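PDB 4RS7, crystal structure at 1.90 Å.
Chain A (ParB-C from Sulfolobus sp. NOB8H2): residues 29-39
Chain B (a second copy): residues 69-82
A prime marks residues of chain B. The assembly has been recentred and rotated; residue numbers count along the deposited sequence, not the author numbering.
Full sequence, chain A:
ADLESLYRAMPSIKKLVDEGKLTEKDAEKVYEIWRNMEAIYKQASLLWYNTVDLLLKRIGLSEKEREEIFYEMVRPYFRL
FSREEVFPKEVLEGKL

Chain A, residues 29-39: KVYEIWRNMEA
Chain B, residues 69-82: IFYEMVRPYFRLFS

Residues 29-39 of chain A are helical throughout, within a helix that extends beyond both ends of the stretch. Chain B enters already in a helix that began before 69′, makes a 3-10 segment at 75′-77′ and then runs out as loop. The axes of helix 29-39 and helix 69′-74′ cross at -59°, with a closest approach of 10.6 Å. The CA atoms of Trp34 and Met73′ lie 6.4 Å apart, those of Met37 and Val74′ 7.3 Å, and those of Glu38 and Tyr77′ 6.3 Å. Together the two stretches bury 481 Å².

Ile69′ (chi1 m, chi2 t) is buried but does not reach residues 29-39. Phe70′ has chi1 t and chi2 80°. Its CB points sideways, yet the ring end comes nearer, and CE1 lies 3.9 Å from CE of Met37. Tyr71′ and Glu72′ are out of reach of residues 29-39.

Met73′ is a selenomethionine and loses the most area to the other stretch, 100 Å². Its rotamer is t, t, m. The extended chain reaches into a hole formed by Val30, Ile33, Trp34 and Met37. Met73′ CE is 3.9 Å from Val30 CG1, and Met73′ SE is 4.1 Å from Ile33 CG2. Met73′ SE also lies 3.4 Å from CE of Met37, another selenomethionine. Met73′ CG sits 3.8 Å from Trp34 CD1, at the edge of the indole. A long, flexible, unbranched apolar side chain suits this pocket. Val30 is t, Ile33 m, m, and Trp34 t with chi2 53°. Water 1 joins the backbone to the indole: it donates to Met73′ O (2.7 Å) and accepts from Trp34 NE1 (2.8 Å).

Val74′ (chi1 m, phi/psi -107/-10) is compact. Its CG1 packs 3.3 Å from CG of Met37. The CA-to-CB bond of Met37 points toward stretch 69′-82′, with chi1 t, chi2 p and chi3 93°.

Arg75′ and Pro76′ make no contact with residues 29-39. The 3-10 segment carries Tyr77′ (phi/psi -91/-7) with its CB toward helix 29-39, chi1 m and chi2 151°. Tyr77′ OH donates a 2.7 Å hydrogen bond to Trp34 O. Water 2 donates to Tyr77′ OH (2.7 Å) and Glu38 OE1 (2.8 Å), and accepts from Arg35 NH1 (2.9 Å). The buried hydroxyl is thus satisfied. The phenol also offers a flat apolar surface. Glu38 CA stands 3.8 Å from the ring centroid, over its face, and Glu38 CB is 3.6 Å from Tyr77′ CZ. Met37 CB is 3.8 Å from Tyr77′ CE1. The Tyr77′ ring and the five-membered ring of Trp34 are near parallel, at 24°, but slid apart.

Phe78′ and Leu80′ stay out of reach. Arg79′ (chi1 p) bonds back from NE to Pro76′ O at 2.9 Å. The CA-to-CB bond of Phe81′ (phi/psi -63/146, chi1 m, chi2 64°) points toward helix 29-39. Its ring edge meets the extended Glu38 (chi1 t, chi2 t): CE2 of Phe81′ is 3.6 Å from OE2 of Glu38. Ser82′ (chi1 p) caps the helix that follows.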

# COMPACT_ATOMS: atom_id res chain seq x y z
N LYS A 29 -9.11 17.16 9.41
CA LYS A 29 -9.25 16.59 8.07
C LYS A 29 -8.16 15.55 7.83
O LYS A 29 -8.43 14.47 7.32
CB LYS A 29 -9.15 17.69 7.01
CG LYS A 29 -10.30 18.69 7.04
CD LYS A 29 -9.92 19.96 6.28
CE LYS A 29 -11.14 20.82 5.97
NZ LYS A 29 -11.99 20.20 4.92
N VAL A 30 -6.93 15.90 8.21
CA VAL A 30 -5.78 15.00 8.05
C VAL A 30 -6.00 13.70 8.82
O VAL A 30 -5.67 12.62 8.33
CB VAL A 30 -4.48 15.68 8.52
CG1 VAL A 30 -3.32 14.70 8.48
CG2 VAL A 30 -4.19 16.92 7.67
N TYR A 31 -6.54 13.81 10.02
CA TYR A 31 -6.87 12.63 10.81
C TYR A 31 -7.74 11.66 10.02
O TYR A 31 -7.45 10.47 9.93
CB TYR A 31 -7.60 13.01 12.10
CG TYR A 31 -8.13 11.82 12.86
CD1 TYR A 31 -7.35 11.16 13.79
CD2 TYR A 31 -9.42 11.34 12.62
CE1 TYR A 31 -7.82 10.06 14.47
CE2 TYR A 31 -9.90 10.24 13.31
CZ TYR A 31 -9.10 9.61 14.23
OH TYR A 31 -9.56 8.51 14.92
N GLU A 32 -8.82 12.18 9.45
CA GLU A 32 -9.77 11.34 8.73
C GLU A 32 -9.13 10.63 7.54
O GLU A 32 -9.39 9.46 7.30
CB GLU A 32 -10.98 12.17 8.28
CG GLU A 32 -11.78 12.74 9.44
CD GLU A 32 -12.40 11.66 10.32
OE1 GLU A 32 -12.34 10.47 9.94
OE2 GLU A 32 -12.95 12.00 11.39
N ILE A 33 -8.29 11.35 6.82
CA ILE A 33 -7.56 10.79 5.69
C ILE A 33 -6.55 9.73 6.16
O ILE A 33 -6.42 8.68 5.54
CB ILE A 33 -6.83 11.89 4.89
CG1 ILE A 33 -7.84 12.90 4.33
CG2 ILE A 33 -6.01 11.29 3.78
CD1 ILE A 33 -8.84 12.29 3.36
N TRP A 34 -5.85 10.03 7.25
CA TRP A 34 -4.91 9.09 7.87
C TRP A 34 -5.60 7.77 8.19
O TRP A 34 -5.08 6.70 7.88
CB TRP A 34 -4.33 9.70 9.15
CG TRP A 34 -3.47 8.78 9.97
CD1 TRP A 34 -2.39 8.06 9.53
CD2 TRP A 34 -3.59 8.51 11.37
NE1 TRP A 34 -1.85 7.34 10.58
CE2 TRP A 34 -2.57 7.60 11.72
CE3 TRP A 34 -4.47 8.93 12.37
CZ2 TRP A 34 -2.40 7.12 13.01
CZ3 TRP A 34 -4.31 8.45 13.66
CH2 TRP A 34 -3.28 7.56 13.97
N ARG A 35 -6.78 7.86 8.80
CA ARG A 35 -7.57 6.68 9.12
C ARG A 35 -8.06 5.97 7.86
O ARG A 35 -7.98 4.75 7.75
CB ARG A 35 -8.77 7.04 10.01
CG ARG A 35 -8.40 7.48 11.41
CD ARG A 35 -7.54 6.45 12.12
NE ARG A 35 -7.41 6.74 13.54
CZ ARG A 35 -6.51 6.18 14.35
NH1 ARG A 35 -5.64 5.31 13.87
NH2 ARG A 35 -6.48 6.52 15.64
N ASN A 36 -8.58 6.74 6.91
CA ASN A 36 -9.12 6.16 5.68
C ASN A 36 -8.06 5.42 4.86
O ASN A 36 -8.34 4.39 4.24
CB ASN A 36 -9.78 7.24 4.81
CG ASN A 36 -11.06 7.79 5.43
OD1 ASN A 36 -11.58 7.25 6.41
ND2 ASN A 36 -11.57 8.88 4.86
N MSE A 37 -6.84 5.96 4.88
CA MSE A 37 -5.73 5.38 4.14
C MSE A 37 -5.44 3.94 4.58
O MSE A 37 -5.05 3.09 3.76
CB MSE A 37 -4.48 6.23 4.33
CG MSE A 37 -3.46 6.10 3.23
SE MSE A 37 -3.98 7.12 1.67
CE MSE A 37 -3.04 8.79 2.05
N GLU A 38 -5.62 3.67 5.87
CA GLU A 38 -5.35 2.33 6.38
C GLU A 38 -6.21 1.28 5.68
O GLU A 38 -5.74 0.19 5.36
CB GLU A 38 -5.57 2.26 7.90
CG GLU A 38 -5.17 0.93 8.52
CD GLU A 38 -5.26 0.92 10.05
OE1 GLU A 38 -5.84 1.87 10.62
OE2 GLU A 38 -4.76 -0.03 10.67
N ALA A 39 -7.47 1.63 5.42
CA ALA A 39 -8.40 0.70 4.79
C ALA A 39 -7.93 0.25 3.40
O ALA A 39 -8.18 -0.87 2.98
CB ALA A 39 -9.80 1.30 4.72
N ILE B 69 5.70 13.85 3.83
CA ILE B 69 4.56 13.72 4.73
C ILE B 69 3.68 12.52 4.35
O ILE B 69 3.19 11.81 5.22
CB ILE B 69 3.74 15.03 4.82
CG1 ILE B 69 4.60 16.13 5.47
CG2 ILE B 69 2.46 14.83 5.65
CD1 ILE B 69 3.89 17.44 5.70
N PHE B 70 3.51 12.29 3.05
CA PHE B 70 2.80 11.10 2.58
C PHE B 70 3.43 9.82 3.13
O PHE B 70 2.74 8.96 3.69
CB PHE B 70 2.76 11.04 1.05
CG PHE B 70 2.17 9.75 0.51
CD1 PHE B 70 0.80 9.57 0.45
CD2 PHE B 70 3.00 8.73 0.07
CE1 PHE B 70 0.26 8.39 -0.04
CE2 PHE B 70 2.46 7.55 -0.43
CZ PHE B 70 1.09 7.38 -0.48
N TYR B 71 4.74 9.69 2.97
CA TYR B 71 5.42 8.50 3.45
C TYR B 71 5.33 8.39 4.97
O TYR B 71 5.21 7.30 5.53
CB TYR B 71 6.88 8.45 2.96
CG TYR B 71 6.97 8.10 1.49
CD1 TYR B 71 7.29 9.06 0.54
CD2 TYR B 71 6.70 6.81 1.04
CE1 TYR B 71 7.36 8.74 -0.81
CE2 TYR B 71 6.77 6.49 -0.30
CZ TYR B 71 7.10 7.46 -1.22
OH TYR B 71 7.16 7.14 -2.56
N GLU B 72 5.37 9.53 5.65
CA GLU B 72 5.18 9.52 7.10
C GLU B 72 3.81 8.94 7.45
O GLU B 72 3.68 8.17 8.39
CB GLU B 72 5.35 10.92 7.67
CG GLU B 72 5.17 10.99 9.18
CD GLU B 72 5.61 12.33 9.73
OE1 GLU B 72 6.81 12.67 9.58
OE2 GLU B 72 4.76 13.05 10.28
N MSE B 73 2.80 9.30 6.66
CA MSE B 73 1.43 8.86 6.91
C MSE B 73 1.24 7.36 6.65
O MSE B 73 0.58 6.66 7.43
CB MSE B 73 0.44 9.66 6.04
CG MSE B 73 -1.03 9.20 6.14
SE MSE B 73 -2.26 10.21 5.00
CE MSE B 73 -2.27 11.89 5.99
N VAL B 74 1.82 6.86 5.57
CA VAL B 74 1.48 5.51 5.11
C VAL B 74 2.55 4.44 5.34
O VAL B 74 2.26 3.25 5.16
CB VAL B 74 1.05 5.50 3.63
CG1 VAL B 74 -0.14 6.44 3.43
CG2 VAL B 74 2.21 5.89 2.71
N ARG B 75 3.75 4.83 5.73
CA ARG B 75 4.82 3.84 5.94
C ARG B 75 4.42 2.69 6.85
O ARG B 75 4.72 1.53 6.56
CB ARG B 75 6.11 4.49 6.45
CG ARG B 75 7.18 3.48 6.87
CD ARG B 75 7.42 2.42 5.80
NE ARG B 75 8.41 1.41 6.19
CZ ARG B 75 8.12 0.24 6.76
NH1 ARG B 75 6.86 -0.09 7.03
NH2 ARG B 75 9.10 -0.59 7.07
N PRO B 76 3.75 2.99 7.97
CA PRO B 76 3.33 1.89 8.84
C PRO B 76 2.33 0.95 8.17
O PRO B 76 2.11 -0.15 8.67
CB PRO B 76 2.66 2.61 10.02
CG PRO B 76 3.28 3.96 10.04
CD PRO B 76 3.51 4.31 8.59
N TYR B 77 1.74 1.38 7.05
CA TYR B 77 0.75 0.57 6.34
C TYR B 77 1.40 -0.33 5.28
O TYR B 77 0.73 -1.16 4.67
CB TYR B 77 -0.29 1.46 5.66
CG TYR B 77 -1.07 2.39 6.57
CD1 TYR B 77 -1.56 3.60 6.09
CD2 TYR B 77 -1.35 2.05 7.89
CE1 TYR B 77 -2.28 4.45 6.89
CE2 TYR B 77 -2.07 2.91 8.72
CZ TYR B 77 -2.54 4.11 8.20
OH TYR B 77 -3.26 4.98 8.98
N PHE B 78 2.70 -0.14 5.06
CA PHE B 78 3.43 -0.86 4.02
C PHE B 78 3.73 -2.30 4.45
O PHE B 78 4.89 -2.67 4.62
CB PHE B 78 4.76 -0.16 3.70
CG PHE B 78 4.61 1.08 2.86
CD1 PHE B 78 5.71 1.88 2.60
CD2 PHE B 78 3.39 1.44 2.30
CE1 PHE B 78 5.60 3.01 1.82
CE2 PHE B 78 3.28 2.57 1.52
CZ PHE B 78 4.38 3.36 1.28
N ARG B 79 2.70 -3.10 4.63
CA ARG B 79 2.89 -4.44 5.17
C ARG B 79 1.69 -5.33 4.87
O ARG B 79 0.66 -4.85 4.40
CB ARG B 79 3.08 -4.37 6.69
CG ARG B 79 1.90 -3.76 7.43
CD ARG B 79 2.25 -3.44 8.90
NE ARG B 79 1.16 -2.74 9.56
CZ ARG B 79 0.12 -3.35 10.14
NH1 ARG B 79 -0.83 -2.64 10.72
NH2 ARG B 79 0.05 -4.67 10.15
N LEU B 80 1.85 -6.62 5.11
CA LEU B 80 0.73 -7.54 5.06
C LEU B 80 0.06 -7.49 6.43
O LEU B 80 0.62 -7.96 7.41
CB LEU B 80 1.20 -8.96 4.76
CG LEU B 80 0.12 -10.05 4.75
CD1 LEU B 80 -0.92 -9.77 3.67
CD2 LEU B 80 0.74 -11.41 4.55
N PHE B 81 -1.12 -6.90 6.50
CA PHE B 81 -1.87 -6.88 7.75
C PHE B 81 -2.21 -8.31 8.13
O PHE B 81 -2.44 -9.15 7.26
CB PHE B 81 -3.14 -6.05 7.61
CG PHE B 81 -2.89 -4.57 7.53
CD1 PHE B 81 -2.18 -4.03 6.47
CD2 PHE B 81 -3.36 -3.71 8.52
CE1 PHE B 81 -1.94 -2.67 6.38
CE2 PHE B 81 -3.13 -2.34 8.44
CZ PHE B 81 -2.42 -1.82 7.37
N SER B 82 -2.24 -8.59 9.43
CA SER B 82 -2.53 -9.95 9.89
C SER B 82 -4.00 -10.28 9.65
O SER B 82 -4.83 -9.39 9.48
CB SER B 82 -2.20 -10.10 11.38
OG SER B 82 -3.08 -9.33 12.18
O HOH W 1 0.30 5.61 9.92
O HOH W 2 -4.72 4.39 11.23